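PDB 2PLC: phosphatidylinositol-specific phospholipase C from Listeria monocytogenes, which belongs to the phosphatidylinositol-specific phospholipase C X-domain family and folds as a single chain into a distorted TIM barrel. Local coordinates for residues D26-N31 and L69-G74; Q91-N96 and G150-L155; L122-K127 and L164-R169; P189-K194 and R227-A232; Q239-L244 and R250-L255. One frame throughout, in Å; residues are numbered along the deposited sequence.

Contact 1 (D26-N31 and L69-G74); sequences DTMSYN and LNIYHG
Met28 faces Ile71 and Ser29 faces His73, with CA atoms 7.4 and 7.3 Å apart, as the loop 26-31 packs against the side of strand 70-73 that carries Ile71 and His73. The loop begins with a type I beta turn from Asp26 to Ser29, closed by Ser29 N donating to Asp26 O at 3.0 Å, and Ser29 is itself the centre of an inverse gamma turn. Across the gap the packing is apolar at one end: CB and CG of Met28 rest on the CG2 methyl of Ile71, the closest pair being Met28 CB and Ile71 CG2 at 3.5 Å. With CG1 beside the backbone N (chi1 -53°), the CG2 branch of Ile71 lies anti to that N and faces the loop, while the Met28 chain, bent at both chi2 and chi3, crosses it at about a right angle. At the other end the carboxylate of Asp26 meets the edge of the His73 imidazole; the ring is probably turned over in the model, so the pairing of its atoms remains doubtful. Ser29 OG is bonded to Ala43 O. Ile63 of strand 60-65 and Leu78 of strand 76-78 both touch Met28 and Ile71, so the loop after strand 20-24 packs on the small antiparallel hairpin 70-73/76-78, with strand 60-65 alongside.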
# COMPACT_ATOMS: atom_id res chain seq x y z
N ASP A 26 -6.06 4.64 -0.06
CA ASP A 26 -6.20 6.00 -0.59
C ASP A 26 -5.36 6.97 0.24
O ASP A 26 -5.84 7.97 0.78
CB ASP A 26 -7.67 6.41 -0.58
CG ASP A 26 -8.01 7.36 -1.70
OD1 ASP A 26 -7.10 7.90 -2.38
OD2 ASP A 26 -9.22 7.57 -1.90
N THR A 27 -4.08 6.63 0.32
CA THR A 27 -3.06 7.35 1.05
C THR A 27 -3.13 8.88 1.07
O THR A 27 -2.99 9.50 2.13
CB THR A 27 -1.68 6.94 0.52
OG1 THR A 27 -1.56 5.50 0.59
CG2 THR A 27 -0.56 7.59 1.34
N MET A 28 -3.35 9.48 -0.10
CA MET A 28 -3.38 10.94 -0.25
C MET A 28 -4.67 11.68 0.10
O MET A 28 -4.70 12.91 0.06
CB MET A 28 -2.97 11.34 -1.67
CG MET A 28 -1.61 10.84 -2.09
SD MET A 28 -0.33 11.18 -0.86
CE MET A 28 0.04 12.92 -1.20
N SER A 29 -5.73 10.94 0.41
CA SER A 29 -7.00 11.58 0.74
C SER A 29 -7.10 12.10 2.17
O SER A 29 -7.89 11.61 2.98
CB SER A 29 -8.16 10.65 0.43
OG SER A 29 -9.39 11.35 0.51
N TYR A 30 -6.25 13.08 2.49
CA TYR A 30 -6.24 13.72 3.80
C TYR A 30 -6.27 15.22 3.58
O TYR A 30 -6.21 16.01 4.52
CB TYR A 30 -5.00 13.32 4.62
CG TYR A 30 -3.69 13.60 3.93
CD1 TYR A 30 -3.07 14.85 4.02
CD2 TYR A 30 -3.06 12.60 3.18
CE1 TYR A 30 -1.86 15.10 3.38
CE2 TYR A 30 -1.84 12.84 2.54
CZ TYR A 30 -1.25 14.08 2.64
OH TYR A 30 -0.04 14.30 2.03
N ASN A 31 -6.35 15.60 2.31
CA ASN A 31 -6.40 17.00 1.92
C ASN A 31 -6.90 17.02 0.48
O ASN A 31 -6.86 15.99 -0.21
CB ASN A 31 -5.01 17.62 2.02
CG ASN A 31 -5.04 19.14 1.92
OD1 ASN A 31 -6.00 19.78 2.34
ND2 ASN A 31 -3.97 19.72 1.38
N LEU A 69 -0.83 14.03 -14.31
CA LEU A 69 0.13 13.72 -13.25
C LEU A 69 -0.21 14.27 -11.87
O LEU A 69 0.67 14.49 -11.04
CB LEU A 69 1.55 14.14 -13.65
CG LEU A 69 2.13 13.40 -14.85
CD1 LEU A 69 3.55 13.86 -15.11
CD2 LEU A 69 2.08 11.90 -14.60
N ASN A 70 -1.50 14.49 -11.62
CA ASN A 70 -1.96 14.99 -10.33
C ASN A 70 -2.68 13.88 -9.58
O ASN A 70 -3.19 12.95 -10.19
CB ASN A 70 -2.91 16.18 -10.51
CG ASN A 70 -2.18 17.48 -10.81
OD1 ASN A 70 -2.77 18.40 -11.36
ND2 ASN A 70 -0.91 17.56 -10.45
N ILE A 71 -2.71 14.01 -8.25
CA ILE A 71 -3.35 13.03 -7.37
C ILE A 71 -4.84 13.33 -7.25
O ILE A 71 -5.25 14.45 -6.94
CB ILE A 71 -2.70 13.02 -5.97
CG1 ILE A 71 -1.17 12.84 -6.09
CG2 ILE A 71 -3.30 11.91 -5.12
CD1 ILE A 71 -0.74 11.70 -7.00
N TYR A 72 -5.65 12.30 -7.49
CA TYR A 72 -7.10 12.43 -7.45
C TYR A 72 -7.85 11.36 -6.67
O TYR A 72 -7.30 10.34 -6.25
CB TYR A 72 -7.67 12.42 -8.88
CG TYR A 72 -7.44 13.68 -9.69
CD1 TYR A 72 -6.23 13.89 -10.34
CD2 TYR A 72 -8.43 14.65 -9.80
CE1 TYR A 72 -6.01 15.05 -11.09
CE2 TYR A 72 -8.23 15.80 -10.55
CZ TYR A 72 -7.01 15.99 -11.18
OH TYR A 72 -6.80 17.14 -11.91
N HIS A 73 -9.14 11.63 -6.49
CA HIS A 73 -10.07 10.74 -5.83
C HIS A 73 -11.29 10.96 -6.71
O HIS A 73 -12.19 11.74 -6.38
CB HIS A 73 -10.36 11.19 -4.40
CG HIS A 73 -11.32 10.30 -3.68
ND1 HIS A 73 -12.68 10.35 -3.88
CD2 HIS A 73 -11.11 9.33 -2.76
CE1 HIS A 73 -13.27 9.44 -3.13
NE2 HIS A 73 -12.34 8.81 -2.44
N GLY A 74 -11.28 10.30 -7.87
CA GLY A 74 -12.36 10.47 -8.82
C GLY A 74 -12.21 11.85 -9.42
O GLY A 74 -11.14 12.21 -9.90

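Contact 2 (Q91-N96 and G150-L155); sequences QFLKKN and GKILLL
Leu93, in the last turn of helix 82-95, reaches across to Gly150 and Ile152, where the chain enters strand 152-157. A single methyl carries most of the touch: CD1 of Leu93 lies 3.7 Å from Ile152 CG1 and 3.9 Å from Gly150 O. Its chain is extended beyond CB (chi2 174°), with CG beside the backbone N, and this carries CD1 over the start of the strand. Ile152 starts off to one side, but its CG1 arm, opposite the carbonyl carbon, brings the side chain back toward the helix, and the two side chains cross at about a right angle. Gly150 takes a positive phi (63°), and its CA comes within 5.3 Å of Leu93 CA, a close approach of the two backbones. Beside them a water sits 2.9 Å from Leu93 O and 3.3 Å from Gly150 O; its geometry suits donation to either, although other acceptors compete for its protons. The helix end is finished by Asn96, whose ND2 bends back over one face of the Phe92 ring and donates to Phe92 O, a carbonyl that also accepts from Asn96 N. Strand 152-157 runs parallel to strand 101-107, whose Ile101 touches Phe92; helices laid over the outside of parallel strands in this way are typical of a TIM barrel.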
# COMPACT_ATOMS: atom_id res chain seq x y z
N GLN A 91 12.87 11.01 -0.55
CA GLN A 91 13.58 11.66 0.54
C GLN A 91 13.57 10.78 1.79
O GLN A 91 14.55 10.75 2.54
CB GLN A 91 12.97 13.02 0.86
CG GLN A 91 13.35 14.11 -0.13
CD GLN A 91 14.85 14.31 -0.25
OE1 GLN A 91 15.50 14.78 0.68
NE2 GLN A 91 15.41 13.95 -1.40
N PHE A 92 12.47 10.05 1.99
CA PHE A 92 12.34 9.16 3.13
C PHE A 92 13.30 7.98 3.00
O PHE A 92 13.96 7.60 3.96
CB PHE A 92 10.91 8.65 3.26
CG PHE A 92 10.72 7.68 4.38
CD1 PHE A 92 10.61 8.12 5.69
CD2 PHE A 92 10.69 6.31 4.13
CE1 PHE A 92 10.47 7.22 6.74
CE2 PHE A 92 10.55 5.39 5.18
CZ PHE A 92 10.45 5.85 6.48
N LEU A 93 13.33 7.39 1.81
CA LEU A 93 14.20 6.25 1.54
C LEU A 93 15.67 6.62 1.56
O LEU A 93 16.54 5.76 1.73
CB LEU A 93 13.84 5.63 0.19
CG LEU A 93 12.51 4.89 0.16
CD1 LEU A 93 12.20 4.44 -1.24
CD2 LEU A 93 12.56 3.72 1.13
N LYS A 94 15.96 7.91 1.36
CA LYS A 94 17.32 8.42 1.36
C LYS A 94 17.79 8.56 2.80
O LYS A 94 18.94 8.26 3.13
CB LYS A 94 17.36 9.78 0.66
CG LYS A 94 18.75 10.39 0.51
CD LYS A 94 18.71 11.78 -0.13
CE LYS A 94 18.20 11.74 -1.56
NZ LYS A 94 18.25 13.08 -2.22
N LYS A 95 16.88 8.98 3.67
CA LYS A 95 17.15 9.19 5.08
C LYS A 95 17.19 7.86 5.85
O LYS A 95 17.97 7.69 6.79
CB LYS A 95 16.08 10.11 5.67
CG LYS A 95 16.54 10.99 6.82
CD LYS A 95 15.46 11.07 7.90
CE LYS A 95 14.10 11.41 7.30
NZ LYS A 95 13.02 10.68 8.02
N ASN A 96 16.32 6.93 5.45
CA ASN A 96 16.23 5.60 6.07
C ASN A 96 16.38 4.59 4.93
O ASN A 96 15.40 3.99 4.50
CB ASN A 96 14.87 5.44 6.75
CG ASN A 96 14.48 6.67 7.54
OD1 ASN A 96 14.89 6.83 8.69
ND2 ASN A 96 13.71 7.55 6.92
N GLY A 150 16.02 0.12 0.50
CA GLY A 150 15.97 1.49 0.03
C GLY A 150 15.29 1.67 -1.32
O GLY A 150 15.58 2.63 -2.03
N LYS A 151 14.38 0.76 -1.66
CA LYS A 151 13.69 0.83 -2.94
C LYS A 151 12.17 0.75 -2.86
O LYS A 151 11.60 0.44 -1.82
CB LYS A 151 14.23 -0.24 -3.90
CG LYS A 151 15.55 0.14 -4.54
CD LYS A 151 16.17 -1.02 -5.29
CE LYS A 151 17.31 -0.56 -6.18
NZ LYS A 151 18.35 0.20 -5.44
N ILE A 152 11.53 1.06 -3.99
CA ILE A 152 10.09 1.04 -4.11
C ILE A 152 9.66 -0.15 -4.94
O ILE A 152 10.22 -0.39 -6.01
CB ILE A 152 9.56 2.32 -4.82
CG1 ILE A 152 9.87 3.57 -4.00
CG2 ILE A 152 8.05 2.23 -5.08
CD1 ILE A 152 9.52 4.87 -4.69
N LEU A 153 8.72 -0.94 -4.43
CA LEU A 153 8.19 -2.07 -5.17
C LEU A 153 6.89 -1.54 -5.77
O LEU A 153 5.90 -1.38 -5.07
CB LEU A 153 7.91 -3.26 -4.25
CG LEU A 153 7.23 -4.45 -4.94
CD1 LEU A 153 8.02 -4.83 -6.20
CD2 LEU A 153 7.12 -5.62 -4.01
N LEU A 154 6.90 -1.25 -7.07
CA LEU A 154 5.73 -0.71 -7.75
C LEU A 154 4.68 -1.75 -8.16
O LEU A 154 5.02 -2.80 -8.71
CB LEU A 154 6.17 0.08 -8.99
CG LEU A 154 5.10 0.79 -9.82
CD1 LEU A 154 4.50 1.93 -9.02
CD2 LEU A 154 5.72 1.34 -11.11
N LEU A 155 3.42 -1.45 -7.90
CA LEU A 155 2.31 -2.32 -8.28
C LEU A 155 1.45 -1.47 -9.20
O LEU A 155 0.65 -0.66 -8.73
CB LEU A 155 1.51 -2.78 -7.06
CG LEU A 155 2.25 -3.65 -6.04
CD1 LEU A 155 1.31 -4.01 -4.90
CD2 LEU A 155 2.77 -4.90 -6.71
O HOH W 1 17.76 4.59 -0.60

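Contact 3 (L122-K127 and L164-R169); sequences LINIYK and LVINSR
Ile123, on helix 114-125, packs against Leu164 and Ile166 of a beta hairpin (strands 164-166 and 169-174) with a two-residue loop, a type II' turn from Ile166 to Arg169. The hairpin is closed by paired backbone bonds, Ile166 N to Arg169 O and Arg169 N to Ile166 O. Packing is dense on the buried side. Ile123 presents its CG2 branch to both strand residues, 3.9 Å from Leu164 CD2 and 3.9 Å from Ile166 CD1, and its CG1 also meets the Leu164 methyl. Ile166 is extended toward the helix (chi2 178°), with its CD1 end crossing Ile123 at about a right angle. Phe171 of strand 169-174 touches all three of these side chains and continues the apolar patch. Toward solvent the contact thins out: the turn residues Asn167 and Ser168 are exposed and poorly ordered, and Lys127 on the helical side is exposed as well. Ser168 and the side chain of Val165 lie instead by Arg135, on the side of the hairpin remote from the helix. Asn124 marks the boundary between the two regions. With CG opposite its own backbone N (chi1 -168°), it lays its amide beside the hairpin, where OD1 comes 4.1 Å from the CG2 methyl of Ile166.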
# COMPACT_ATOMS: atom_id res chain seq x y z
N LEU A 122 8.76 10.63 -15.42
CA LEU A 122 8.83 10.87 -13.98
C LEU A 122 9.45 9.70 -13.22
O LEU A 122 10.26 9.91 -12.32
CB LEU A 122 7.43 11.12 -13.42
CG LEU A 122 7.18 12.51 -12.84
CD1 LEU A 122 5.84 12.48 -12.13
CD2 LEU A 122 8.29 12.89 -11.86
N ILE A 123 9.02 8.49 -13.55
CA ILE A 123 9.54 7.30 -12.91
C ILE A 123 11.02 7.14 -13.24
O ILE A 123 11.84 6.90 -12.35
CB ILE A 123 8.76 6.03 -13.37
CG1 ILE A 123 7.28 6.13 -12.96
CG2 ILE A 123 9.40 4.78 -12.80
CD1 ILE A 123 7.06 6.31 -11.46
N ASN A 124 11.36 7.33 -14.51
CA ASN A 124 12.74 7.21 -14.99
C ASN A 124 13.71 8.15 -14.27
O ASN A 124 14.91 7.85 -14.16
CB ASN A 124 12.79 7.46 -16.50
CG ASN A 124 14.12 7.08 -17.10
OD1 ASN A 124 14.65 5.99 -16.84
ND2 ASN A 124 14.68 7.97 -17.90
N ILE A 125 13.20 9.27 -13.79
CA ILE A 125 14.02 10.24 -13.06
C ILE A 125 14.45 9.66 -11.71
O ILE A 125 15.54 9.97 -11.21
CB ILE A 125 13.21 11.56 -12.82
CG1 ILE A 125 12.93 12.23 -14.16
CG2 ILE A 125 13.96 12.50 -11.91
CD1 ILE A 125 14.14 12.31 -15.06
N TYR A 126 13.61 8.81 -11.15
CA TYR A 126 13.87 8.19 -9.85
C TYR A 126 14.13 6.69 -9.95
O TYR A 126 13.96 5.97 -8.97
CB TYR A 126 12.68 8.44 -8.92
CG TYR A 126 12.44 9.89 -8.61
CD1 TYR A 126 13.22 10.56 -7.67
CD2 TYR A 126 11.42 10.60 -9.25
CE1 TYR A 126 13.00 11.89 -7.36
CE2 TYR A 126 11.19 11.94 -8.95
CZ TYR A 126 11.98 12.57 -8.00
OH TYR A 126 11.74 13.88 -7.67
N LYS A 127 14.59 6.23 -11.11
CA LYS A 127 14.84 4.81 -11.34
C LYS A 127 15.77 4.12 -10.33
O LYS A 127 15.63 2.92 -10.08
CB LYS A 127 15.33 4.56 -12.77
CG LYS A 127 16.65 5.22 -13.12
CD LYS A 127 16.99 4.96 -14.58
CE LYS A 127 18.38 5.46 -14.91
NZ LYS A 127 19.42 4.77 -14.10
N LEU A 164 4.94 -1.81 -15.73
CA LEU A 164 5.61 -0.67 -16.34
C LEU A 164 6.99 -1.05 -16.86
O LEU A 164 7.88 -1.44 -16.10
CB LEU A 164 5.74 0.48 -15.34
CG LEU A 164 6.38 1.76 -15.88
CD1 LEU A 164 5.40 2.47 -16.80
CD2 LEU A 164 6.77 2.66 -14.73
N VAL A 165 7.16 -0.94 -18.18
CA VAL A 165 8.44 -1.26 -18.81
C VAL A 165 9.05 0.01 -19.40
O VAL A 165 8.45 0.67 -20.24
CB VAL A 165 8.28 -2.32 -19.93
CG1 VAL A 165 9.63 -2.67 -20.51
CG2 VAL A 165 7.59 -3.57 -19.40
N ILE A 166 10.23 0.36 -18.90
CA ILE A 166 10.95 1.53 -19.39
C ILE A 166 12.30 1.02 -19.87
O ILE A 166 13.15 0.60 -19.07
CB ILE A 166 11.14 2.62 -18.29
CG1 ILE A 166 9.78 3.02 -17.70
CG2 ILE A 166 11.81 3.86 -18.88
CD1 ILE A 166 9.87 4.04 -16.59
N ASN A 167 12.48 1.05 -21.19
CA ASN A 167 13.69 0.57 -21.87
C ASN A 167 13.72 -0.95 -21.83
O ASN A 167 12.85 -1.61 -22.39
CB ASN A 167 14.96 1.16 -21.24
CG ASN A 167 15.19 2.60 -21.67
OD1 ASN A 167 15.70 2.86 -22.76
ND2 ASN A 167 14.80 3.54 -20.82
N SER A 168 14.73 -1.51 -21.16
CA SER A 168 14.84 -2.96 -21.05
C SER A 168 14.60 -3.40 -19.62
O SER A 168 14.88 -4.55 -19.26
CB SER A 168 16.22 -3.42 -21.52
OG SER A 168 16.39 -3.16 -22.91
N ARG A 169 14.06 -2.49 -18.81
CA ARG A 169 13.78 -2.77 -17.41
C ARG A 169 12.29 -2.77 -17.10
O ARG A 169 11.54 -1.93 -17.60
CB ARG A 169 14.50 -1.76 -16.51
CG ARG A 169 16.01 -1.71 -16.70
CD ARG A 169 16.66 -3.06 -16.42
NE ARG A 169 16.75 -3.37 -15.00
CZ ARG A 169 17.26 -4.50 -14.50
NH1 ARG A 169 17.73 -5.44 -15.32
NH2 ARG A 169 17.32 -4.69 -13.19

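Contact 4 (P189-K194 and R227-A232); sequences PSVKTK and RQYAAA
Tyr229 of helix 226-246 donates its phenolic hydrogen to the backbone carbonyl of Pro189, with OH 2.6 Å from O. The acceptor lies in the plane of the ring at its edge, and the hydroxyl approaches in the carbonyl plane with a C=O...donor angle of 147°. The proline ring packs alongside, its CD 4.3 Å from Tyr229 CZ. Looser packing follows at the first residue of helix 191-207 and one turn along helix 226-246: Val191 CG1 lies 4.3 Å from Ala232 CB, while its other methyl, CG2, stands obliquely off the tyrosine ring. In the next shell, Ser190 is the N-cap of helix 191-207. Its OG accepts from Thr193 N at 3.2 Å and also from Thr193 OG1, which caps the first turn and probably helps to position the preceding proline carbonyl. On the tyrosine side, Phe224 packs edge-to-face with Tyr229, and Ala219 touches both Tyr229 and Pro189, so the ring is held by the loop leading into its own helix. Since a carbonyl oxygen can only accept, the polar link runs from phenol to carbonyl, and the proline nitrogen, without a hydrogen, adds no second bond within an otherwise apolar junction of two helix N-terminal regions.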
# COMPACT_ATOMS: atom_id res chain seq x y z
N PRO A 189 -20.22 -3.69 2.84
CA PRO A 189 -20.43 -4.96 3.55
C PRO A 189 -20.79 -4.66 5.01
O PRO A 189 -20.54 -3.56 5.49
CB PRO A 189 -19.06 -5.61 3.46
CG PRO A 189 -18.14 -4.44 3.58
CD PRO A 189 -18.78 -3.44 2.65
N SER A 190 -21.43 -5.61 5.69
CA SER A 190 -21.75 -5.41 7.09
C SER A 190 -20.43 -5.56 7.84
O SER A 190 -19.51 -6.21 7.36
CB SER A 190 -22.74 -6.47 7.58
OG SER A 190 -22.19 -7.76 7.46
N VAL A 191 -20.32 -4.92 9.01
CA VAL A 191 -19.10 -5.00 9.80
C VAL A 191 -18.73 -6.46 10.11
O VAL A 191 -17.57 -6.84 9.99
CB VAL A 191 -19.25 -4.18 11.09
CG1 VAL A 191 -18.06 -4.39 12.01
CG2 VAL A 191 -19.38 -2.70 10.74
N LYS A 192 -19.73 -7.28 10.46
CA LYS A 192 -19.52 -8.69 10.78
C LYS A 192 -18.93 -9.46 9.59
O LYS A 192 -17.93 -10.16 9.73
CB LYS A 192 -20.84 -9.35 11.23
CG LYS A 192 -20.93 -9.69 12.73
CD LYS A 192 -20.31 -11.07 13.08
CE LYS A 192 -20.30 -11.38 14.61
NZ LYS A 192 -19.51 -12.60 15.01
N THR A 193 -19.53 -9.28 8.42
CA THR A 193 -19.05 -9.96 7.21
C THR A 193 -17.65 -9.49 6.83
O THR A 193 -16.78 -10.30 6.53
CB THR A 193 -20.01 -9.73 6.03
OG1 THR A 193 -21.29 -10.30 6.35
CG2 THR A 193 -19.47 -10.38 4.76
N LYS A 194 -17.44 -8.17 6.83
CA LYS A 194 -16.15 -7.60 6.48
C LYS A 194 -15.05 -8.11 7.41
O LYS A 194 -13.93 -8.40 6.97
CB LYS A 194 -16.21 -6.07 6.53
CG LYS A 194 -14.93 -5.36 6.14
CD LYS A 194 -14.55 -5.57 4.67
CE LYS A 194 -13.29 -4.77 4.32
NZ LYS A 194 -12.88 -4.89 2.89
N ARG A 227 -14.75 6.64 7.81
CA ARG A 227 -14.41 6.95 9.20
C ARG A 227 -15.16 6.03 10.17
O ARG A 227 -14.59 5.57 11.16
CB ARG A 227 -14.71 8.42 9.51
CG ARG A 227 -14.59 8.80 10.97
CD ARG A 227 -13.18 9.19 11.35
NE ARG A 227 -12.83 10.52 10.86
CZ ARG A 227 -11.79 11.24 11.30
NH1 ARG A 227 -11.00 10.75 12.26
NH2 ARG A 227 -11.54 12.43 10.78
N GLN A 228 -16.43 5.76 9.88
CA GLN A 228 -17.24 4.90 10.73
C GLN A 228 -16.77 3.44 10.69
O GLN A 228 -16.63 2.81 11.74
CB GLN A 228 -18.71 4.99 10.35
CG GLN A 228 -19.32 6.33 10.68
CD GLN A 228 -20.75 6.43 10.20
OE1 GLN A 228 -21.01 6.44 9.00
NE2 GLN A 228 -21.68 6.50 11.14
N TYR A 229 -16.49 2.93 9.50
CA TYR A 229 -16.02 1.56 9.34
C TYR A 229 -14.71 1.33 10.09
O TYR A 229 -14.55 0.31 10.77
CB TYR A 229 -15.78 1.24 7.86
CG TYR A 229 -16.96 0.64 7.13
CD1 TYR A 229 -17.33 -0.69 7.34
CD2 TYR A 229 -17.68 1.40 6.20
CE1 TYR A 229 -18.39 -1.25 6.65
CE2 TYR A 229 -18.75 0.83 5.50
CZ TYR A 229 -19.10 -0.49 5.73
OH TYR A 229 -20.15 -1.06 5.04
N ALA A 230 -13.78 2.27 9.95
CA ALA A 230 -12.47 2.19 10.58
C ALA A 230 -12.57 2.20 12.10
O ALA A 230 -11.84 1.47 12.78
CB ALA A 230 -11.58 3.35 10.11
N ALA A 231 -13.48 3.01 12.62
CA ALA A 231 -13.70 3.10 14.06
C ALA A 231 -14.20 1.77 14.62
O ALA A 231 -13.90 1.41 15.76
CB ALA A 231 -14.69 4.21 14.37
N ALA A 232 -14.94 1.02 13.81
CA ALA A 232 -15.45 -0.27 14.24
C ALA A 232 -14.45 -1.40 14.04
O ALA A 232 -14.22 -2.20 14.94
CB ALA A 232 -16.74 -0.60 13.49

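Contact 5 (Q239-L244 and R250-L255); sequences QFVLNL and RGLGIL
Within the beta-alpha-beta unit made of strand 212-216, helix 226-246 and strand 253-257, Val241 and Leu244 on the helix pack against Leu252, just before the last strand, and Leu255 within it. Leu252 divides its two methyls between successive turns of the helix: CD1 meets Val241 CG1 at 3.9 Å, and CD2 meets Leu244 CD2 at 3.8 Å. With CG beside the backbone N (chi1 -51°), the fork of Leu252 opens toward the helix. Strand 253-257 is an inner strand of the parallel sheet, with 20-24 on one flank and 212-216 on the other, and the helix covers one face of it, as in a TIM barrel. Gly253, at phi 86° and psi -161°, brings the chain into that strand and makes backbone hydrogen bonds with Leu19 and Ile21. Farther along, Leu255 and Val241 slide past each other in opposite directions, with Leu255 CD1 4.0 Å from Val241 CG2. Ile268 of helix 262-269 touches Leu255 as well.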
# COMPACT_ATOMS: atom_id res chain seq x y z
N GLN A 239 -6.78 -6.43 17.87
CA GLN A 239 -6.86 -7.47 18.90
C GLN A 239 -6.61 -8.85 18.31
O GLN A 239 -6.04 -9.72 18.97
CB GLN A 239 -8.22 -7.45 19.57
CG GLN A 239 -8.42 -6.31 20.52
CD GLN A 239 -9.85 -6.20 20.99
OE1 GLN A 239 -10.53 -7.22 21.17
NE2 GLN A 239 -10.33 -4.97 21.18
N PHE A 240 -7.07 -9.04 17.08
CA PHE A 240 -6.90 -10.30 16.38
C PHE A 240 -5.41 -10.55 16.12
O PHE A 240 -4.93 -11.67 16.30
CB PHE A 240 -7.67 -10.26 15.07
CG PHE A 240 -7.47 -11.47 14.22
CD1 PHE A 240 -7.98 -12.71 14.60
CD2 PHE A 240 -6.77 -11.38 13.01
CE1 PHE A 240 -7.80 -13.83 13.81
CE2 PHE A 240 -6.59 -12.50 12.21
CZ PHE A 240 -7.11 -13.73 12.61
N VAL A 241 -4.70 -9.50 15.71
CA VAL A 241 -3.27 -9.58 15.42
C VAL A 241 -2.49 -9.83 16.71
O VAL A 241 -1.53 -10.59 16.72
CB VAL A 241 -2.77 -8.29 14.74
CG1 VAL A 241 -1.28 -8.39 14.46
CG2 VAL A 241 -3.54 -8.05 13.45
N LEU A 242 -2.93 -9.20 17.80
CA LEU A 242 -2.27 -9.38 19.10
C LEU A 242 -2.37 -10.83 19.58
O LEU A 242 -1.41 -11.37 20.13
CB LEU A 242 -2.91 -8.43 20.13
CG LEU A 242 -2.12 -7.17 20.52
CD1 LEU A 242 -1.20 -6.75 19.39
CD2 LEU A 242 -3.07 -6.06 20.91
N ASN A 243 -3.52 -11.45 19.35
CA ASN A 243 -3.75 -12.84 19.72
C ASN A 243 -2.83 -13.77 18.93
O ASN A 243 -2.16 -14.63 19.50
CB ASN A 243 -5.21 -13.21 19.45
CG ASN A 243 -5.54 -14.64 19.85
OD1 ASN A 243 -6.28 -15.34 19.16
ND2 ASN A 243 -4.99 -15.08 20.99
N LEU A 244 -2.83 -13.60 17.61
CA LEU A 244 -2.02 -14.40 16.70
C LEU A 244 -0.52 -14.28 16.98
O LEU A 244 0.24 -15.18 16.67
CB LEU A 244 -2.31 -13.99 15.25
CG LEU A 244 -3.15 -14.95 14.41
CD1 LEU A 244 -4.34 -15.50 15.20
CD2 LEU A 244 -3.61 -14.23 13.16
N ARG A 250 3.03 -15.48 12.53
CA ARG A 250 3.54 -14.32 11.80
C ARG A 250 3.20 -14.33 10.31
O ARG A 250 2.57 -15.27 9.81
CB ARG A 250 5.06 -14.23 11.93
CG ARG A 250 5.60 -13.93 13.31
CD ARG A 250 5.73 -15.17 14.16
NE ARG A 250 6.87 -15.09 15.06
CZ ARG A 250 6.81 -14.75 16.34
NH1 ARG A 250 5.64 -14.47 16.91
NH2 ARG A 250 7.92 -14.71 17.07
N GLY A 251 3.63 -13.28 9.61
CA GLY A 251 3.42 -13.16 8.17
C GLY A 251 1.98 -13.06 7.71
O GLY A 251 1.57 -13.77 6.80
N LEU A 252 1.26 -12.10 8.28
CA LEU A 252 -0.15 -11.89 7.97
C LEU A 252 -0.40 -11.12 6.68
O LEU A 252 -1.55 -10.91 6.29
CB LEU A 252 -0.83 -11.19 9.14
CG LEU A 252 -0.62 -11.82 10.52
CD1 LEU A 252 -1.35 -11.00 11.57
CD2 LEU A 252 -1.11 -13.26 10.53
N GLY A 253 0.66 -10.71 6.00
CA GLY A 253 0.51 -9.96 4.76
C GLY A 253 0.34 -8.47 5.00
O GLY A 253 0.65 -7.96 6.07
N ILE A 254 -0.19 -7.79 3.99
CA ILE A 254 -0.40 -6.35 4.05
C ILE A 254 -1.81 -5.98 4.51
O ILE A 254 -2.80 -6.29 3.84
CB ILE A 254 -0.14 -5.71 2.67
CG1 ILE A 254 1.24 -6.15 2.16
CG2 ILE A 254 -0.18 -4.19 2.79
CD1 ILE A 254 1.48 -5.84 0.72
N LEU A 255 -1.88 -5.34 5.67
CA LEU A 255 -3.15 -4.91 6.27
C LEU A 255 -3.34 -3.44 5.90
O LEU A 255 -2.67 -2.55 6.45
CB LEU A 255 -3.12 -5.13 7.79
CG LEU A 255 -2.90 -6.60 8.19
CD1 LEU A 255 -2.83 -6.76 9.70
CD2 LEU A 255 -4.01 -7.47 7.62

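Overall arrangement
From the N terminus, contact 1 closes a loop of 37 residues, bringing the turn after strand 20-24 to the hairpin strand 70-73. Contacts 2 and 3 come next and cross, their segments alternating along the chain: helices 82-95 and 114-125 are tied to strands 152-157 and 164-166 of the mixed sheet, and Leu154 CD2 packs on Leu164 CD2 at 4.0 Å. Leu69 of contact 1 also touches Leu122 of contact 3. Contacts 4 and 5 follow in series and share helix 226-246. The first joins it to helix 191-207 across 32 residues; the second closes the short turn back to strand 253-257, on the other half of the barrel from contact 3.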